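Local atomic coordinates of Sam-dependent methyltransferases (Streptomyces davawensis, PDB entry 4D7K), a protein that catalyses the two successive S-adenosylmethionine-dependent methylations that turn 8-amino-8-demethyl-D-riboflavin into the antibiotic roseoflavin. Residues V29-A34 against F107-D112; R65-A70 against D82-A87; G90-S95 against R99-M104. All coordinates share one frame; numbering follows the deposited sequence.

Interaction 1: V29-A34 against F107-D112; sequences VLYAVA and FFAEPD
Tyr31 carries the whole first side of this contact, reaching from helix 13-35 to Ala109 and Glu110, just before helix 111-118, and to Pro111, its first residue. The apolar part lies near the base of the side chain. CB of Ala109 sits 3.5 Å from CD1 of Tyr31 and 3.7 Å from CG of Tyr31, so the methyl packs on the part of the ring next to its stem. Further out, the backbone O of Ala109 stands 3.6 Å above the ring plane of Tyr31, displaced toward the rim; one face of the phenol therefore meets a carbonyl as well as a methyl group.

The polar part is a single hydrogen bond in which OH of Tyr31 donates to OE1 of Glu110 over 2.8 Å. The carboxylate carbon lies at the edge of the ring, near its plane, and the two planes stand 86° apart. The hydroxyl meets OE1 from above the carboxylate plane, 64° out of it. Although CB of Glu110 starts away from the tyrosine, a bend at chi2 (-72°) folds the carboxylate back to the hydroxyl. CD of Pro111 makes a looser van der Waals contact with OH of Tyr31, at 3.7 Å.

Lys35, one turn further along the tyrosine's helix, makes a salt bridge with OE2 of Glu110, which leaves the two carboxylate oxygens with separate partners on helix 13-35. Phe108 faces the second subunit, where Lys25 of that chain makes a cation-pi contact with its ring. The arrangement joins the dimerisation region to the segment entering helix 111-118. Lys35 and the phenol would favour a charged Glu110 despite its burial, whereas the nearby carboxylate of Glu154 would probably work against it.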
ATOM      1  N   VAL A  29       1.685  -6.334   6.412  1.00 23.94           N
ATOM      2  CA  VAL A  29       2.533  -7.381   6.969  1.00 20.62           C
ATOM      3  C   VAL A  29       3.706  -6.792   7.745  1.00 28.40           C
ATOM      4  O   VAL A  29       4.035  -7.251   8.839  1.00 28.79           O
ATOM      5  CB  VAL A  29       3.058  -8.312   5.854  1.00 30.14           C
ATOM      6  CG1 VAL A  29       4.286  -9.097   6.313  1.00 20.08           C
ATOM      7  CG2 VAL A  29       1.950  -9.243   5.401  1.00 34.01           C
ATOM      8  N   LEU A  30       4.329  -5.765   7.179  1.00 29.12           N
ATOM      9  CA  LEU A  30       5.470  -5.122   7.813  1.00 27.41           C
ATOM     10  C   LEU A  30       5.048  -4.345   9.062  1.00 30.18           C
ATOM     11  O   LEU A  30       5.800  -4.257  10.036  1.00 31.75           O
ATOM     12  CB  LEU A  30       6.170  -4.197   6.820  1.00 36.10           C
ATOM     13  CG  LEU A  30       6.730  -4.862   5.559  1.00 28.28           C
ATOM     14  CD1 LEU A  30       7.236  -3.814   4.593  1.00 33.05           C
ATOM     15  CD2 LEU A  30       7.840  -5.814   5.933  1.00 25.46           C
ATOM     16  N   TYR A  31       3.840  -3.791   9.029  1.00 26.25           N
ATOM     17  CA  TYR A  31       3.278  -3.101  10.186  1.00 34.31           C
ATOM     18  C   TYR A  31       3.111  -4.070  11.357  1.00 34.78           C
ATOM     19  O   TYR A  31       3.587  -3.814  12.463  1.00 28.75           O
ATOM     20  CB  TYR A  31       1.929  -2.461   9.828  1.00 28.77           C
ATOM     21  CG  TYR A  31       1.172  -1.909  11.021  1.00 31.02           C
ATOM     22  CD1 TYR A  31       1.525  -0.690  11.590  1.00 26.43           C
ATOM     23  CD2 TYR A  31       0.110  -2.609  11.580  1.00 23.68           C
ATOM     24  CE1 TYR A  31       0.831  -0.181  12.678  1.00 37.55           C
ATOM     25  CE2 TYR A  31      -0.587  -2.107  12.676  1.00 32.38           C
ATOM     26  CZ  TYR A  31      -0.221  -0.895  13.219  1.00 25.22           C
ATOM     27  OH  TYR A  31      -0.904  -0.390  14.300  1.00 41.80           O
ATOM     28  N   ALA A  32       2.444  -5.189  11.097  1.00 37.39           N
ATOM     29  CA  ALA A  32       2.143  -6.157  12.144  1.00 38.69           C
ATOM     30  C   ALA A  32       3.425  -6.757  12.706  1.00 35.73           C
ATOM     31  O   ALA A  32       3.539  -6.975  13.914  1.00 33.02           O
ATOM     32  CB  ALA A  32       1.225  -7.245  11.616  1.00 29.88           C
ATOM     33  N   VAL A  33       4.393  -7.003  11.829  1.00 34.81           N
ATOM     34  CA  VAL A  33       5.689  -7.528  12.245  1.00 37.34           C
ATOM     35  C   VAL A  33       6.391  -6.554  13.193  1.00 33.33           C
ATOM     36  O   VAL A  33       6.930  -6.948  14.231  1.00 34.86           O
ATOM     37  CB  VAL A  33       6.596  -7.818  11.022  1.00 36.57           C
ATOM     38  CG1 VAL A  33       8.060  -7.871  11.434  1.00 36.91           C
ATOM     39  CG2 VAL A  33       6.165  -9.113  10.326  1.00 30.92           C
ATOM     40  N   ALA A  34       6.371  -5.275  12.841  1.00 31.85           N
ATOM     41  CA  ALA A  34       7.015  -4.264  13.663  1.00 31.72           C
ATOM     42  C   ALA A  34       6.284  -4.060  14.993  1.00 30.66           C
ATOM     43  O   ALA A  34       6.929  -3.912  16.033  1.00 32.28           O
ATOM     44  CB  ALA A  34       7.116  -2.953  12.900  1.00 27.59           C
ATOM     45  N   PHE A 107       3.897   4.236  11.428  1.00 35.12           N
ATOM     46  CA  PHE A 107       3.019   5.395  11.619  1.00 29.61           C
ATOM     47  C   PHE A 107       1.878   5.461  10.611  1.00 30.78           C
ATOM     48  O   PHE A 107       0.720   5.648  10.989  1.00 38.36           O
ATOM     49  CB  PHE A 107       3.805   6.706  11.551  1.00 26.65           C
ATOM     50  CG  PHE A 107       2.923   7.930  11.594  1.00 37.40           C
ATOM     51  CD1 PHE A 107       2.346   8.341  12.782  1.00 31.50           C
ATOM     52  CD2 PHE A 107       2.652   8.652  10.441  1.00 37.72           C
ATOM     53  CE1 PHE A 107       1.522   9.457  12.822  1.00 33.61           C
ATOM     54  CE2 PHE A 107       1.827   9.767  10.477  1.00 28.78           C
ATOM     55  CZ  PHE A 107       1.264  10.170  11.669  1.00 34.30           C
ATOM     56  N   PHE A 108       2.206   5.311   9.331  1.00 28.23           N
ATOM     57  CA  PHE A 108       1.224   5.483   8.263  1.00 35.92           C
ATOM     58  C   PHE A 108       0.262   4.306   8.142  1.00 45.44           C
ATOM     59  O   PHE A 108      -0.605   4.292   7.268  1.00 53.95           O
ATOM     60  CB  PHE A 108       1.939   5.723   6.928  1.00 32.21           C
ATOM     61  CG  PHE A 108       2.703   7.011   6.892  1.00 32.62           C
ATOM     62  CD1 PHE A 108       2.061   8.203   6.596  1.00 29.73           C
ATOM     63  CD2 PHE A 108       4.051   7.039   7.202  1.00 29.31           C
ATOM     64  CE1 PHE A 108       2.754   9.396   6.585  1.00 27.36           C
ATOM     65  CE2 PHE A 108       4.751   8.229   7.195  1.00 34.40           C
ATOM     66  CZ  PHE A 108       4.102   9.410   6.885  1.00 31.56           C
ATOM     67  N   ALA A 109       0.408   3.323   9.024  1.00 42.57           N
ATOM     68  CA  ALA A 109      -0.473   2.163   9.015  1.00 37.51           C
ATOM     69  C   ALA A 109      -1.198   2.031  10.342  1.00 37.63           C
ATOM     70  O   ALA A 109      -1.928   1.070  10.564  1.00 51.66           O
ATOM     71  CB  ALA A 109       0.308   0.900   8.706  1.00 39.97           C
ATOM     72  N   GLU A 110      -0.987   2.999  11.227  1.00 38.97           N
ATOM     73  CA  GLU A 110      -1.739   3.047  12.469  1.00 36.61           C
ATOM     74  C   GLU A 110      -3.207   3.290  12.137  1.00 52.28           C
ATOM     75  O   GLU A 110      -3.513   4.026  11.197  1.00 52.47           O
ATOM     76  CB  GLU A 110      -1.196   4.135  13.399  1.00 39.89           C
ATOM     77  CG  GLU A 110       0.206   3.866  13.948  1.00 41.12           C
ATOM     78  CD  GLU A 110       0.236   2.762  14.990  1.00 43.75           C
ATOM     79  OE1 GLU A 110      -0.839   2.231  15.339  1.00 60.30           O
ATOM     80  OE2 GLU A 110       1.337   2.424  15.469  1.00 43.18           O
ATOM     81  N   PRO A 111      -4.119   2.659  12.896  1.00 58.46           N
ATOM     82  CA  PRO A 111      -5.563   2.742  12.643  1.00 55.43           C
ATOM     83  C   PRO A 111      -6.079   4.177  12.538  1.00 59.68           C
ATOM     84  O   PRO A 111      -6.817   4.484  11.604  1.00 64.72           O
ATOM     85  CB  PRO A 111      -6.177   2.029  13.858  1.00 52.63           C
ATOM     86  CG  PRO A 111      -5.079   1.962  14.880  1.00 53.43           C
ATOM     87  CD  PRO A 111      -3.823   1.838  14.081  1.00 56.59           C
ATOM     88  N   ASP A 112      -5.687   5.038  13.471  1.00 56.76           N
ATOM     89  CA  ASP A 112      -6.121   6.433  13.450  1.00 54.90           C
ATOM     90  C   ASP A 112      -5.587   7.177  12.227  1.00 55.81           C
ATOM     91  O   ASP A 112      -6.251   8.068  11.698  1.00 63.83           O
ATOM     92  CB  ASP A 112      -5.681   7.149  14.729  1.00 59.33           C
ATOM     93  CG  ASP A 112      -6.307   6.553  15.975  1.00 69.62           C
ATOM     94  OD1 ASP A 112      -7.433   6.018  15.877  1.00 71.55           O
ATOM     95  OD2 ASP A 112      -5.675   6.619  17.051  1.00 68.16           O
TER

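Interaction 2: R65-A70 against D82-A87; sequences RLLRAA and DSFELA
The ring of Phe84 lies flat against the base of Leu67, joining a strand to a helix in the dimerisation domain, whose small sheet and helices are consistent with a winged helix-turn-helix fold. Strand 83-86 is the middle member of a three-stranded antiparallel sheet, between strands 47-48 and 76-79, and helix 60-72 packs against it.

The orientation is set by a CH-pi contact. CB of Leu67 stands 3.6 Å from the centroid of the Phe84 ring and only 10° off the ring normal, which places it over the middle of the face. Both side chains have their CB directed toward the opposing segment, and their chains run at a slant to each other. In Leu67, CG lies anti to the carbonyl carbon (chi1 -69°); from there the branch carrying CD1 extends over one side of the ring, with CD1 of Leu67 3.6 Å from CD1 of Phe84 and 3.7 Å from CE1 of Phe84. The other side of the ring approaches the helix backbone: CE2 of Phe84 is 3.8 Å from O of Leu67. The phenyl group thus bridges a leucine branch and the peptide that follows it, with no polar bond between the two side chains.

Further packing surrounds the pair. Leu67 also touches Leu76, Leu38 and Leu52, while Phe84 meets Thr49 and Glu78, so the pair belongs to the small core between sheet and helices. The helix has another side turned to the dimer partner: NE of Arg65 forms a salt bridge with Asp299 of the second subunit, whose Val124 packs on Leu66. At the border of the phenylalanine contact, the backbone N of Arg68 lies 3.9 Å from CE2 of Phe84.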
ATOM      1  N   ARG A  65       1.979 -18.282   9.744  1.00 39.98           N
ATOM      2  CA  ARG A  65       1.481 -17.782   8.467  1.00 40.85           C
ATOM      3  C   ARG A  65       1.854 -16.311   8.265  1.00 33.67           C
ATOM      4  O   ARG A  65       2.211 -15.899   7.162  1.00 40.06           O
ATOM      5  CB  ARG A  65      -0.033 -17.973   8.379  1.00 39.65           C
ATOM      6  CG  ARG A  65      -0.454 -19.434   8.427  1.00 32.84           C
ATOM      7  CD  ARG A  65      -1.952 -19.572   8.602  1.00 40.39           C
ATOM      8  NE  ARG A  65      -2.689 -18.968   7.495  1.00 37.44           N
ATOM      9  CZ  ARG A  65      -4.006 -18.799   7.487  1.00 39.75           C
ATOM     10  NH1 ARG A  65      -4.729 -19.184   8.530  1.00 38.97           N
ATOM     11  NH2 ARG A  65      -4.600 -18.241   6.441  1.00 38.43           N
ATOM     12  N   LEU A  66       1.787 -15.528   9.336  1.00 25.53           N
ATOM     13  CA  LEU A  66       2.233 -14.139   9.296  1.00 30.10           C
ATOM     14  C   LEU A  66       3.746 -14.045   9.060  1.00 37.57           C
ATOM     15  O   LEU A  66       4.211 -13.235   8.256  1.00 38.49           O
ATOM     16  CB  LEU A  66       1.861 -13.421  10.601  1.00 29.47           C
ATOM     17  CG  LEU A  66       2.449 -12.019  10.765  1.00 31.63           C
ATOM     18  CD1 LEU A  66       1.860 -11.082   9.730  1.00 39.76           C
ATOM     19  CD2 LEU A  66       2.220 -11.473  12.164  1.00 35.48           C
ATOM     20  N   LEU A  67       4.509 -14.873   9.772  1.00 36.11           N
ATOM     21  CA  LEU A  67       5.966 -14.879   9.647  1.00 36.03           C
ATOM     22  C   LEU A  67       6.397 -15.355   8.266  1.00 28.17           C
ATOM     23  O   LEU A  67       7.346 -14.834   7.685  1.00 26.73           O
ATOM     24  CB  LEU A  67       6.604 -15.769  10.722  1.00 33.41           C
ATOM     25  CG  LEU A  67       6.526 -15.309  12.178  1.00 37.87           C
ATOM     26  CD1 LEU A  67       6.977 -16.426  13.111  1.00 40.31           C
ATOM     27  CD2 LEU A  67       7.382 -14.078  12.366  1.00 35.69           C
ATOM     28  N   ARG A  68       5.704 -16.360   7.750  1.00 28.89           N
ATOM     29  CA  ARG A  68       5.986 -16.862   6.413  1.00 28.19           C
ATOM     30  C   ARG A  68       5.697 -15.792   5.349  1.00 32.91           C
ATOM     31  O   ARG A  68       6.402 -15.704   4.341  1.00 35.87           O
ATOM     32  CB  ARG A  68       5.172 -18.128   6.164  1.00 29.91           C
ATOM     33  CG  ARG A  68       5.365 -18.773   4.823  1.00 43.57           C
ATOM     34  CD  ARG A  68       4.455 -19.975   4.712  1.00 52.30           C
ATOM     35  NE  ARG A  68       4.765 -20.993   5.712  1.00 59.57           N
ATOM     36  CZ  ARG A  68       3.851 -21.749   6.311  1.00 64.68           C
ATOM     37  NH1 ARG A  68       2.566 -21.589   6.024  1.00 65.38           N
ATOM     38  NH2 ARG A  68       4.219 -22.659   7.201  1.00 63.79           N
ATOM     39  N   ALA A  69       4.680 -14.964   5.589  1.00 35.47           N
ATOM     40  CA  ALA A  69       4.342 -13.880   4.664  1.00 36.09           C
ATOM     41  C   ALA A  69       5.435 -12.819   4.670  1.00 32.11           C
ATOM     42  O   ALA A  69       5.826 -12.308   3.623  1.00 36.37           O
ATOM     43  CB  ALA A  69       2.983 -13.261   5.020  1.00 24.82           C
ATOM     44  N   ALA A  70       5.930 -12.494   5.859  1.00 36.97           N
ATOM     45  CA  ALA A  70       7.049 -11.567   5.991  1.00 33.77           C
ATOM     46  C   ALA A  70       8.305 -12.104   5.290  1.00 43.24           C
ATOM     47  O   ALA A  70       9.120 -11.337   4.774  1.00 41.28           O
ATOM     48  CB  ALA A  70       7.330 -11.296   7.453  1.00 24.18           C
ATOM     49  N   ASP A  82      11.440 -25.039  11.665  1.00 50.81           N
ATOM     50  CA  ASP A  82      10.340 -24.100  11.899  1.00 44.69           C
ATOM     51  C   ASP A  82      10.810 -22.805  12.570  1.00 42.18           C
ATOM     52  O   ASP A  82      10.274 -22.397  13.597  1.00 49.25           O
ATOM     53  CB  ASP A  82       9.252 -24.780  12.741  1.00 48.11           C
ATOM     54  CG  ASP A  82       7.937 -24.019  12.733  1.00 52.40           C
ATOM     55  OD1 ASP A  82       7.760 -23.140  11.863  1.00 56.14           O
ATOM     56  OD2 ASP A  82       7.077 -24.311  13.596  1.00 44.58           O
ATOM     57  N   SER A  83      11.818 -22.167  11.983  1.00 44.28           N
ATOM     58  CA  SER A  83      12.417 -20.979  12.580  1.00 40.23           C
ATOM     59  C   SER A  83      12.458 -19.807  11.610  1.00 37.06           C
ATOM     60  O   SER A  83      12.259 -19.972  10.410  1.00 33.88           O
ATOM     61  CB  SER A  83      13.835 -21.286  13.075  1.00 34.68           C
ATOM     62  OG  SER A  83      13.821 -22.254  14.109  1.00 37.96           O
ATOM     63  N   PHE A  84      12.716 -18.616  12.147  1.00 31.39           N
ATOM     64  CA  PHE A  84      12.850 -17.428  11.321  1.00 29.56           C
ATOM     65  C   PHE A  84      13.994 -16.568  11.821  1.00 30.22           C
ATOM     66  O   PHE A  84      14.327 -16.590  13.002  1.00 32.19           O
ATOM     67  CB  PHE A  84      11.542 -16.631  11.303  1.00 30.00           C
ATOM     68  CG  PHE A  84      10.389 -17.387  10.707  1.00 27.90           C
ATOM     69  CD1 PHE A  84       9.606 -18.218  11.493  1.00 25.59           C
ATOM     70  CD2 PHE A  84      10.107 -17.286   9.357  1.00 25.38           C
ATOM     71  CE1 PHE A  84       8.560 -18.932  10.942  1.00 33.72           C
ATOM     72  CE2 PHE A  84       9.054 -17.993   8.798  1.00 28.81           C
ATOM     73  CZ  PHE A  84       8.279 -18.818   9.591  1.00 30.16           C
ATOM     74  N   GLU A  85      14.612 -15.825  10.911  1.00 38.35           N
ATOM     75  CA  GLU A  85      15.646 -14.876  11.291  1.00 34.61           C
ATOM     76  C   GLU A  85      15.542 -13.637  10.415  1.00 30.96           C
ATOM     77  O   GLU A  85      14.739 -13.593   9.488  1.00 37.95           O
ATOM     78  CB  GLU A  85      17.038 -15.505  11.191  1.00 36.28           C
ATOM     79  CG  GLU A  85      17.525 -15.812   9.787  1.00 39.02           C
ATOM     80  CD  GLU A  85      18.916 -16.433   9.795  1.00 49.19           C
ATOM     81  OE1 GLU A  85      19.313 -16.955  10.858  1.00 44.58           O
ATOM     82  OE2 GLU A  85      19.610 -16.400   8.753  1.00 47.91           O
ATOM     83  N   LEU A  86      16.356 -12.632  10.716  1.00 33.98           N
ATOM     84  CA  LEU A  86      16.282 -11.345  10.036  1.00 35.68           C
ATOM     85  C   LEU A  86      16.892 -11.343   8.639  1.00 32.88           C
ATOM     86  O   LEU A  86      18.046 -11.718   8.459  1.00 38.09           O
ATOM     87  CB  LEU A  86      16.977 -10.274  10.878  1.00 30.43           C
ATOM     88  CG  LEU A  86      16.227  -9.761  12.107  1.00 39.05           C
ATOM     89  CD1 LEU A  86      17.116  -8.822  12.902  1.00 32.96           C
ATOM     90  CD2 LEU A  86      14.936  -9.061  11.691  1.00 34.17           C
ATOM     91  N   ALA A  87      16.111 -10.903   7.657  1.00 31.62           N
ATOM     92  CA  ALA A  87      16.655 -10.514   6.357  1.00 31.87           C
ATOM     93  C   ALA A  87      17.036  -9.032   6.456  1.00 37.77           C
ATOM     94  O   ALA A  87      16.615  -8.362   7.399  1.00 43.38           O
ATOM     95  CB  ALA A  87      15.630 -10.760   5.241  1.00 29.98           C
TER

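Interaction 3: G90-S95 against R99-M104; sequences GDLLRS and RSMRGM
Arg102 runs out alongside the backbone of Leu93, its chain extended from CG to NE, and each carbon can be followed past the same carbonyl. CB of Arg102 comes within 3.7 Å of O of Leu93, and CG slides past that oxygen. CD is nearest, 3.4 Å from O of Leu93, and also meets OG of Ser95. At NE the contact becomes polar through a water, which donates to O of Leu93 and accepts from NE of Arg102 at 3.0 Å. The water lies at the edge of the guanidinium, near its plane. Beyond it, NH2 bonds to the backbone O of Ala34 near the end of helix 13-35, and NH1 makes a long, weak ion pair with Glu154.

Behind the arginine, the backbone links the type I turn Asp91-Arg94 to the start of helix 102-107. N of Met101, the N-cap residue, donates to O of Leu92 over 2.8 Å, with an N-H...O angle of 168°; the donor lies in the carbonyl plane. Ser100 adds two further hydrogen bonds, one of them weak. Its chi1 of 162° swings OG away from its own N and beside the carbonyl carbon, where it accepts from N of Arg102 at 3.2 Å in an ST turn; the weak bond runs from OG to O of Arg94.

The apolar contact is CD1 of Leu92 against SD of Met101, at 4.2 Å, while the CD2 atoms of Leu92 and Leu93 lie against the carbonyls of Arg99 and Met101. Leu92 and Leu93 pack on Ala13 and Leu17 of the second subunit, respectively. A salt bridge from NE of Arg94 to OD1 of Asp91 braces the turn. Direct and water-mediated bonds thus satisfy successive carbonyls, Leu92 and Leu93, and couple the turn to the helix start.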
ATOM      1  N   GLY A  90      14.119  -6.487   7.189  1.00 33.90           N
ATOM      2  CA  GLY A  90      13.583  -6.609   8.535  1.00 33.02           C
ATOM      3  C   GLY A  90      14.496  -5.993   9.582  1.00 36.33           C
ATOM      4  O   GLY A  90      14.039  -5.489  10.614  1.00 34.59           O
ATOM      5  N   ASP A  91      15.797  -6.030   9.306  1.00 31.41           N
ATOM      6  CA  ASP A  91      16.797  -5.457  10.200  1.00 38.57           C
ATOM      7  C   ASP A  91      16.566  -3.957  10.401  1.00 42.55           C
ATOM      8  O   ASP A  91      16.758  -3.432  11.497  1.00 37.44           O
ATOM      9  CB  ASP A  91      18.205  -5.715   9.647  1.00 27.17           C
ATOM     10  CG  ASP A  91      19.293  -5.516  10.691  1.00 43.55           C
ATOM     11  OD1 ASP A  91      19.098  -5.930  11.854  1.00 52.26           O
ATOM     12  OD2 ASP A  91      20.346  -4.941  10.349  1.00 47.57           O
ATOM     13  N   LEU A  92      16.135  -3.275   9.343  1.00 40.60           N
ATOM     14  CA  LEU A  92      15.888  -1.836   9.404  1.00 35.85           C
ATOM     15  C   LEU A  92      14.610  -1.498  10.169  1.00 34.75           C
ATOM     16  O   LEU A  92      14.322  -0.327  10.424  1.00 28.53           O
ATOM     17  CB  LEU A  92      15.810  -1.249   7.995  1.00 35.50           C
ATOM     18  CG  LEU A  92      17.062  -1.360   7.129  1.00 37.08           C
ATOM     19  CD1 LEU A  92      16.791  -0.823   5.726  1.00 37.37           C
ATOM     20  CD2 LEU A  92      18.228  -0.630   7.780  1.00 35.17           C
ATOM     21  N   LEU A  93      13.839  -2.520  10.522  1.00 27.09           N
ATOM     22  CA  LEU A  93      12.605  -2.306  11.258  1.00 28.72           C
ATOM     23  C   LEU A  93      12.835  -2.496  12.754  1.00 34.13           C
ATOM     24  O   LEU A  93      11.886  -2.519  13.536  1.00 40.44           O
ATOM     25  CB  LEU A  93      11.500  -3.237  10.750  1.00 21.81           C
ATOM     26  CG  LEU A  93      11.059  -2.990   9.303  1.00 26.99           C
ATOM     27  CD1 LEU A  93       9.939  -3.930   8.886  1.00 24.29           C
ATOM     28  CD2 LEU A  93      10.630  -1.549   9.112  1.00 29.09           C
ATOM     29  N   ARG A  94      14.098  -2.627  13.149  1.00 33.83           N
ATOM     30  CA  ARG A  94      14.454  -2.598  14.566  1.00 36.16           C
ATOM     31  C   ARG A  94      14.550  -1.155  15.032  1.00 41.11           C
ATOM     32  O   ARG A  94      15.082  -0.306  14.322  1.00 48.64           O
ATOM     33  CB  ARG A  94      15.782  -3.311  14.839  1.00 38.61           C
ATOM     34  CG  ARG A  94      15.784  -4.801  14.581  1.00 35.57           C
ATOM     35  CD  ARG A  94      17.109  -5.430  15.008  1.00 44.90           C
ATOM     36  NE  ARG A  94      18.270  -4.800  14.380  1.00 41.25           N
ATOM     37  CZ  ARG A  94      19.166  -4.058  15.029  1.00 51.50           C
ATOM     38  NH1 ARG A  94      19.041  -3.846  16.334  1.00 45.93           N
ATOM     39  NH2 ARG A  94      20.190  -3.528  14.371  1.00 51.30           N
ATOM     40  N   SER A  95      14.043  -0.887  16.228  1.00 51.94           N
ATOM     41  CA  SER A  95      14.133   0.443  16.813  1.00 53.33           C
ATOM     42  C   SER A  95      15.592   0.855  16.999  1.00 50.69           C
ATOM     43  O   SER A  95      15.951   2.016  16.793  1.00 49.78           O
ATOM     44  CB  SER A  95      13.399   0.481  18.154  1.00 58.19           C
ATOM     45  OG  SER A  95      12.233  -0.329  18.120  1.00 51.68           O
ATOM     46  N   ARG A  99      20.329   3.168  11.176  1.00 46.95           N
ATOM     47  CA  ARG A  99      19.593   3.722  10.043  1.00 55.14           C
ATOM     48  C   ARG A  99      18.172   3.161  10.003  1.00 51.83           C
ATOM     49  O   ARG A  99      17.675   2.782   8.940  1.00 44.25           O
ATOM     50  CB  ARG A  99      20.321   3.426   8.729  1.00 57.26           C
ATOM     51  CG  ARG A  99      21.736   3.992   8.650  1.00 70.28           C
ATOM     52  CD  ARG A  99      22.448   3.565   7.366  1.00 79.45           C
ATOM     53  NE  ARG A  99      22.682   2.121   7.304  1.00 83.53           N
ATOM     54  CZ  ARG A  99      21.970   1.271   6.567  1.00 74.56           C
ATOM     55  NH1 ARG A  99      20.972   1.715   5.814  1.00 69.96           N
ATOM     56  NH2 ARG A  99      22.257  -0.024   6.579  1.00 68.87           N
ATOM     57  N   SER A 100      17.531   3.116  11.170  1.00 46.55           N
ATOM     58  CA  SER A 100      16.200   2.536  11.325  1.00 36.59           C
ATOM     59  C   SER A 100      15.150   3.206  10.453  1.00 31.93           C
ATOM     60  O   SER A 100      15.247   4.391  10.153  1.00 36.98           O
ATOM     61  CB  SER A 100      15.757   2.610  12.790  1.00 43.58           C
ATOM     62  OG  SER A 100      14.352   2.439  12.905  1.00 48.30           O
ATOM     63  N   MET A 101      14.147   2.431  10.050  1.00 30.42           N
ATOM     64  CA  MET A 101      13.037   2.939   9.255  1.00 30.56           C
ATOM     65  C   MET A 101      11.718   2.398   9.799  1.00 26.10           C
ATOM     66  O   MET A 101      10.739   2.267   9.070  1.00 29.74           O
ATOM     67  CB  MET A 101      13.216   2.562   7.778  1.00 34.02           C
ATOM     68  CG  MET A 101      14.377   3.311   7.116  1.00 40.14           C
ATOM     69  SD  MET A 101      14.718   2.848   5.408  1.00 45.39           S
ATOM     70  CE  MET A 101      13.322   3.595   4.569  1.00 32.99           C
ATOM     71  N   ARG A 102      11.710   2.082  11.091  1.00 32.06           N
ATOM     72  CA  ARG A 102      10.537   1.524  11.747  1.00 30.71           C
ATOM     73  C   ARG A 102       9.450   2.576  11.869  1.00 30.16           C
ATOM     74  O   ARG A 102       8.261   2.261  11.821  1.00 29.78           O
ATOM     75  CB  ARG A 102      10.898   0.977  13.135  1.00 26.07           C
ATOM     76  CG  ARG A 102       9.766   0.236  13.830  1.00 24.02           C
ATOM     77  CD  ARG A 102      10.135  -0.172  15.250  1.00 25.01           C
ATOM     78  NE  ARG A 102       9.047  -0.915  15.882  1.00 30.13           N
ATOM     79  CZ  ARG A 102       7.961  -0.351  16.406  1.00 35.83           C
ATOM     80  NH1 ARG A 102       7.811   0.970  16.380  1.00 30.28           N
ATOM     81  NH2 ARG A 102       7.021  -1.110  16.955  1.00 28.61           N
ATOM     82  N   GLY A 103       9.873   3.827  12.027  1.00 26.39           N
ATOM     83  CA  GLY A 103       8.949   4.929  12.215  1.00 30.86           C
ATOM     84  C   GLY A 103       7.973   5.113  11.069  1.00 34.02           C
ATOM     85  O   GLY A 103       6.759   5.135  11.272  1.00 35.34           O
ATOM     86  N   MET A 104       8.497   5.235   9.855  1.00 37.83           N
ATOM     87  CA  MET A 104       7.649   5.459   8.690  1.00 43.30           C
ATOM     88  C   MET A 104       6.810   4.225   8.354  1.00 44.96           C
ATOM     89  O   MET A 104       5.728   4.338   7.781  1.00 45.87           O
ATOM     90  CB  MET A 104       8.493   5.861   7.479  1.00 34.87           C
ATOM     91  CG  MET A 104       9.242   4.711   6.835  1.00 42.69           C
ATOM     92  SD  MET A 104       9.956   5.151   5.242  1.00 64.76           S
ATOM     93  CE  MET A 104      11.135   6.408   5.733  1.00 58.35           C
TER
HETATM   94  O   HOH W   1      10.390  -3.604  15.563  1.00 34.27           O

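Interaction 1 spans the chain from helix 13-35 to the entry of helix 111-118, and the other two are nested inside that loop in series: interaction 2, between helix 60-72 and strand 83-86, closes before interaction 3 opens. The centres of interactions 1 and 3 are about 12 Å apart, and each lies about 17 Å from that of interaction 2. Direct packing joins them: Val29 and Val33 rest on Ala70, Leu30 meets Leu93, and Leu86 touches Asp91 and Arg94. All three lie on the same side of the chain's centre and reach the second subunit, so helix 13-35 and its neighbours form connected packing within the homodimer, away from the predicted S-adenosylmethionine-binding residues.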